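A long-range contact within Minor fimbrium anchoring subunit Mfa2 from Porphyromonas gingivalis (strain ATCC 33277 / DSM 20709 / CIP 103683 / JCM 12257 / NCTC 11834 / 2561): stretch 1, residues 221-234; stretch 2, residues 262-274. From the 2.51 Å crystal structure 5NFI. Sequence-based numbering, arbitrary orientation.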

# COMPACT_ATOMS: atom_id res chain seq x y z
N GLY A 221 -17.23 24.90 2.89
CA GLY A 221 -16.11 24.41 2.11
C GLY A 221 -14.82 24.90 2.70
O GLY A 221 -13.76 24.67 2.14
N ARG A 222 -14.89 25.58 3.84
CA ARG A 222 -13.70 26.10 4.50
C ARG A 222 -12.85 24.98 5.09
O ARG A 222 -13.21 24.38 6.11
N GLU A 223 -11.73 24.71 4.44
CA GLU A 223 -10.76 23.77 4.99
C GLU A 223 -10.10 24.36 6.23
O GLU A 223 -9.32 25.30 6.13
N ILE A 224 -10.41 23.81 7.40
CA ILE A 224 -9.85 24.32 8.64
C ILE A 224 -8.55 23.61 9.02
O ILE A 224 -7.83 24.08 9.90
N PHE A 225 -8.24 22.49 8.36
CA PHE A 225 -6.99 21.79 8.67
C PHE A 225 -6.40 21.01 7.49
O PHE A 225 -7.13 20.40 6.70
N ARG A 226 -5.08 21.02 7.39
CA ARG A 226 -4.36 20.28 6.36
C ARG A 226 -2.94 19.94 6.82
O ARG A 226 -2.20 20.82 7.25
N THR A 227 -2.55 18.67 6.75
CA THR A 227 -1.16 18.28 7.03
C THR A 227 -0.70 17.07 6.21
O THR A 227 -1.51 16.22 5.81
N ASP A 228 0.60 16.96 5.97
CA ASP A 228 1.09 15.74 5.35
C ASP A 228 1.23 14.64 6.39
O ASP A 228 2.10 14.71 7.26
N LEU A 229 0.37 13.64 6.28
CA LEU A 229 0.33 12.50 7.19
C LEU A 229 1.68 11.80 7.37
O LEU A 229 2.09 11.50 8.49
N VAL A 230 2.36 11.54 6.26
CA VAL A 230 3.63 10.85 6.36
C VAL A 230 4.66 11.74 7.06
O VAL A 230 5.38 11.29 7.96
N GLY A 231 4.71 13.01 6.66
CA GLY A 231 5.60 13.97 7.30
C GLY A 231 5.38 14.05 8.81
O GLY A 231 6.31 13.89 9.59
N ALA A 232 4.13 14.28 9.20
CA ALA A 232 3.72 14.26 10.59
C ALA A 232 4.26 13.02 11.27
O ALA A 232 4.90 13.11 12.33
N ILE A 233 4.04 11.86 10.66
CA ILE A 233 4.50 10.61 11.23
C ILE A 233 6.00 10.62 11.44
O ILE A 233 6.47 10.40 12.55
N LEU A 234 6.75 10.90 10.39
CA LEU A 234 8.20 10.79 10.44
C LEU A 234 8.86 11.92 11.23
O LEU A 234 10.07 12.13 11.10
N PRO A 262 -10.61 36.52 15.72
CA PRO A 262 -11.83 37.05 15.12
C PRO A 262 -12.26 36.34 13.83
O PRO A 262 -12.64 37.01 12.88
N ASP A 263 -12.20 35.01 13.81
CA ASP A 263 -12.74 34.28 12.67
C ASP A 263 -13.91 33.43 13.11
O ASP A 263 -14.61 32.86 12.26
N ASP A 264 -14.14 33.36 14.42
CA ASP A 264 -15.19 32.51 14.99
C ASP A 264 -15.15 31.13 14.31
O ASP A 264 -16.19 30.61 13.90
N THR A 265 -13.95 30.57 14.18
CA THR A 265 -13.73 29.34 13.42
C THR A 265 -12.91 28.36 14.27
O THR A 265 -12.25 28.76 15.22
N TYR A 266 -12.99 27.08 13.95
CA TYR A 266 -12.24 26.09 14.69
C TYR A 266 -10.94 25.77 13.99
O TYR A 266 -10.78 25.98 12.78
N VAL A 267 -9.99 25.31 14.78
CA VAL A 267 -8.70 24.89 14.27
C VAL A 267 -8.27 23.63 14.98
O VAL A 267 -8.85 23.27 15.99
N VAL A 268 -7.24 22.97 14.45
CA VAL A 268 -6.72 21.76 15.07
C VAL A 268 -5.46 22.11 15.85
O VAL A 268 -4.55 22.75 15.32
N VAL A 269 -5.43 21.73 17.12
CA VAL A 269 -4.38 22.13 18.05
C VAL A 269 -3.61 20.96 18.66
O VAL A 269 -2.82 21.16 19.59
N GLN A 270 -3.85 19.76 18.14
CA GLN A 270 -3.17 18.54 18.59
C GLN A 270 -3.47 17.40 17.63
O GLN A 270 -4.64 17.08 17.35
N ILE A 271 -2.42 16.78 17.12
CA ILE A 271 -2.62 15.59 16.32
C ILE A 271 -1.93 14.39 16.99
O ILE A 271 -0.72 14.37 17.20
N TRP A 272 -2.75 13.41 17.38
CA TRP A 272 -2.28 12.18 17.98
C TRP A 272 -2.26 11.09 16.92
O TRP A 272 -3.20 10.97 16.14
N ILE A 273 -1.19 10.29 16.90
CA ILE A 273 -1.12 9.11 16.03
C ILE A 273 -0.64 7.91 16.84
O ILE A 273 0.42 7.95 17.49
N ASN A 274 -1.45 6.85 16.81
CA ASN A 274 -1.22 5.63 17.57
C ASN A 274 -0.81 5.90 19.01
O ASN A 274 0.07 5.23 19.56

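A strand ending at D228 and the strand 266-273 run in nearly the same direction, with 18° between their axes, and no hydrogen bond joins their backbones. Side chains therefore carry the contact, and I224, R222 and V268 cover the most surface.

I224 points toward the second stretch with chi1 p and chi2 t. Its CB lies 3.5 Å from Y266 O, while CD1 reaches to 4.3 Å from Y266 CB. The branched aliphatic chain suits this place because it can fill space against both backbone and side chain; Y266 offers mainly its base here, since the end of its side chain leads away.

R222, all t from chi1 to chi3, is extended and exposed. Its length brings NH2 to 3.3 Å from D263 OD2, a salt bridge whose hydrogen bond is weak. D263 meets the guanidinium at its edge, near its plane, where N-H groups point, whereas T265 OG1 lies over one face. There R222 NE and T265 OG1 are 3.2 Å apart, but the angle is too poor for a hydrogen bond. The methyl of T265 packs close as well, with CG2 3.2 Å from R222 NE.

V268, chi1 t, points toward F225, whose own chi1 is t. F225 CD1 comes within 3.4 Å of V268 CB, and V268 CG1 sits over the ring face, 4.0 Å from its centroid, in a CH-pi contact. A compact branched residue can approach a flat ring this closely.

Farther along, the strand meets the helix 229-233 at a steep angle, and the contacts become purely aliphatic. I273, with chi1 m and chi2 t, places CD1 4.0 Å from L229 CD1 and 3.8 Å from I233 CG1. I271, t at both angles, extends CD1 to 4.4 Å from A232 CB, whose small methyl still provides an apolar surface.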

# COMPACT_ATOMS: atom_id res chain seq x y z
CB ARG A 222 -14.08 27.08 5.61
CG ARG A 222 -12.91 27.48 6.49
CD ARG A 222 -13.40 28.06 7.81
NE ARG A 222 -12.32 28.69 8.56
CZ ARG A 222 -12.01 29.98 8.49
NH1 ARG A 222 -12.70 30.78 7.68
NH2 ARG A 222 -11.01 30.47 9.21
CB GLU A 223 -9.71 23.42 3.93
CG GLU A 223 -8.65 22.45 4.42
CD GLU A 223 -7.62 22.13 3.36
OE1 GLU A 223 -6.63 22.90 3.23
OE2 GLU A 223 -7.78 21.10 2.66
CB ILE A 224 -10.84 24.19 9.82
CG1 ILE A 224 -11.00 22.73 10.25
CG2 ILE A 224 -12.19 24.76 9.44
CD1 ILE A 224 -11.89 22.55 11.47
CB PHE A 225 -7.21 20.86 9.86
CG PHE A 225 -6.01 20.03 10.22
CD1 PHE A 225 -4.98 20.58 10.95
CD2 PHE A 225 -5.93 18.70 9.84
CE1 PHE A 225 -3.87 19.82 11.30
CE2 PHE A 225 -4.82 17.93 10.19
CZ PHE A 225 -3.79 18.50 10.93
CB ARG A 226 -4.32 21.07 5.06
CG ARG A 226 -3.10 20.78 4.18
CD ARG A 226 -3.15 21.55 2.87
NE ARG A 226 -4.11 20.95 1.94
CZ ARG A 226 -3.78 20.16 0.91
NH1 ARG A 226 -2.50 19.87 0.68
NH2 ARG A 226 -4.72 19.67 0.12
CB THR A 227 -0.94 17.94 8.52
OG1 THR A 227 0.44 17.68 8.75
CG2 THR A 227 -1.73 16.71 8.93
CB ASP A 228 2.42 15.95 4.65
CG ASP A 228 2.81 14.75 3.83
OD1 ASP A 228 2.43 14.71 2.63
OD2 ASP A 228 3.46 13.83 4.38
CB LEU A 229 -0.69 11.49 6.69
CG LEU A 229 -1.05 10.38 7.68
CD1 LEU A 229 -1.20 10.98 9.08
CD2 LEU A 229 -2.34 9.69 7.25
CB VAL A 230 4.14 10.42 4.97
CG1 VAL A 230 5.59 9.95 5.04
CG2 VAL A 230 3.25 9.32 4.42
CB ALA A 232 2.21 14.30 10.71
CB ILE A 233 4.14 9.43 10.34
CG1 ILE A 233 2.65 9.13 10.47
CG2 ILE A 233 4.99 8.21 10.69
CD1 ILE A 233 2.23 7.89 9.75
CB LEU A 234 8.76 10.74 9.03
CG LEU A 234 8.42 9.42 8.34
CD1 LEU A 234 9.17 9.26 7.02
CD2 LEU A 234 8.67 8.21 9.26
CB PRO A 262 -11.47 38.51 14.81
CG PRO A 262 -10.33 38.81 15.69
CD PRO A 262 -9.55 37.54 15.78
CB ASP A 263 -11.67 33.40 12.01
CG ASP A 263 -10.76 34.18 11.07
OD1 ASP A 263 -10.45 35.35 11.36
OD2 ASP A 263 -10.34 33.62 10.03
CB ASP A 264 -16.56 33.16 14.81
CG ASP A 264 -17.42 33.09 16.07
OD1 ASP A 264 -17.18 32.19 16.91
OD2 ASP A 264 -18.33 33.94 16.22
CB THR A 265 -13.04 29.65 12.06
OG1 THR A 265 -14.03 29.70 11.02
CG2 THR A 265 -11.96 28.64 11.69
CB TYR A 266 -13.08 24.83 14.88
CG TYR A 266 -14.07 25.09 15.97
CD1 TYR A 266 -15.16 25.92 15.75
CD2 TYR A 266 -13.87 24.58 17.25
CE1 TYR A 266 -16.05 26.21 16.76
CE2 TYR A 266 -14.76 24.87 18.27
CZ TYR A 266 -15.85 25.69 18.01
OH TYR A 266 -16.75 25.98 19.01
CB VAL A 267 -7.63 25.95 14.48
CG1 VAL A 267 -7.93 27.16 13.64
CG2 VAL A 267 -7.56 26.29 15.94
CB VAL A 268 -6.43 20.68 14.00
CG1 VAL A 268 -5.54 19.58 14.55
CG2 VAL A 268 -7.73 20.10 13.46
CB VAL A 269 -4.95 22.96 19.24
CG1 VAL A 269 -5.55 24.28 18.75
CG2 VAL A 269 -6.00 22.14 19.98
CB GLN A 270 -3.61 18.13 19.99
CG GLN A 270 -2.63 18.50 21.07
CD GLN A 270 -3.07 18.05 22.45
OE1 GLN A 270 -4.01 17.27 22.60
NE2 GLN A 270 -2.38 18.55 23.47
CB ILE A 271 -2.12 15.80 14.88
CG1 ILE A 271 -2.00 14.45 14.17
CG2 ILE A 271 -0.80 16.53 14.86
CD1 ILE A 271 -1.68 14.56 12.69
CB TRP A 272 -3.18 11.75 19.14
CG TRP A 272 -3.25 12.70 20.29
CD1 TRP A 272 -3.91 13.90 20.33
CD2 TRP A 272 -2.68 12.52 21.60
NE1 TRP A 272 -3.77 14.49 21.57
CE2 TRP A 272 -3.02 13.66 22.37
CE3 TRP A 272 -1.89 11.53 22.18
CZ2 TRP A 272 -2.60 13.81 23.69
CZ3 TRP A 272 -1.48 11.68 23.49
CH2 TRP A 272 -1.84 12.82 24.23
CB ILE A 273 -0.19 9.32 14.82
CG1 ILE A 273 -0.68 10.50 13.99
CG2 ILE A 273 -0.19 8.07 13.92
CD1 ILE A 273 0.20 10.82 12.79
CB ASN A 274 -0.19 4.77 16.84
CG ASN A 274 -0.73 4.22 15.53
OD1 ASN A 274 -1.90 4.44 15.20
ND2 ASN A 274 0.11 3.54 14.77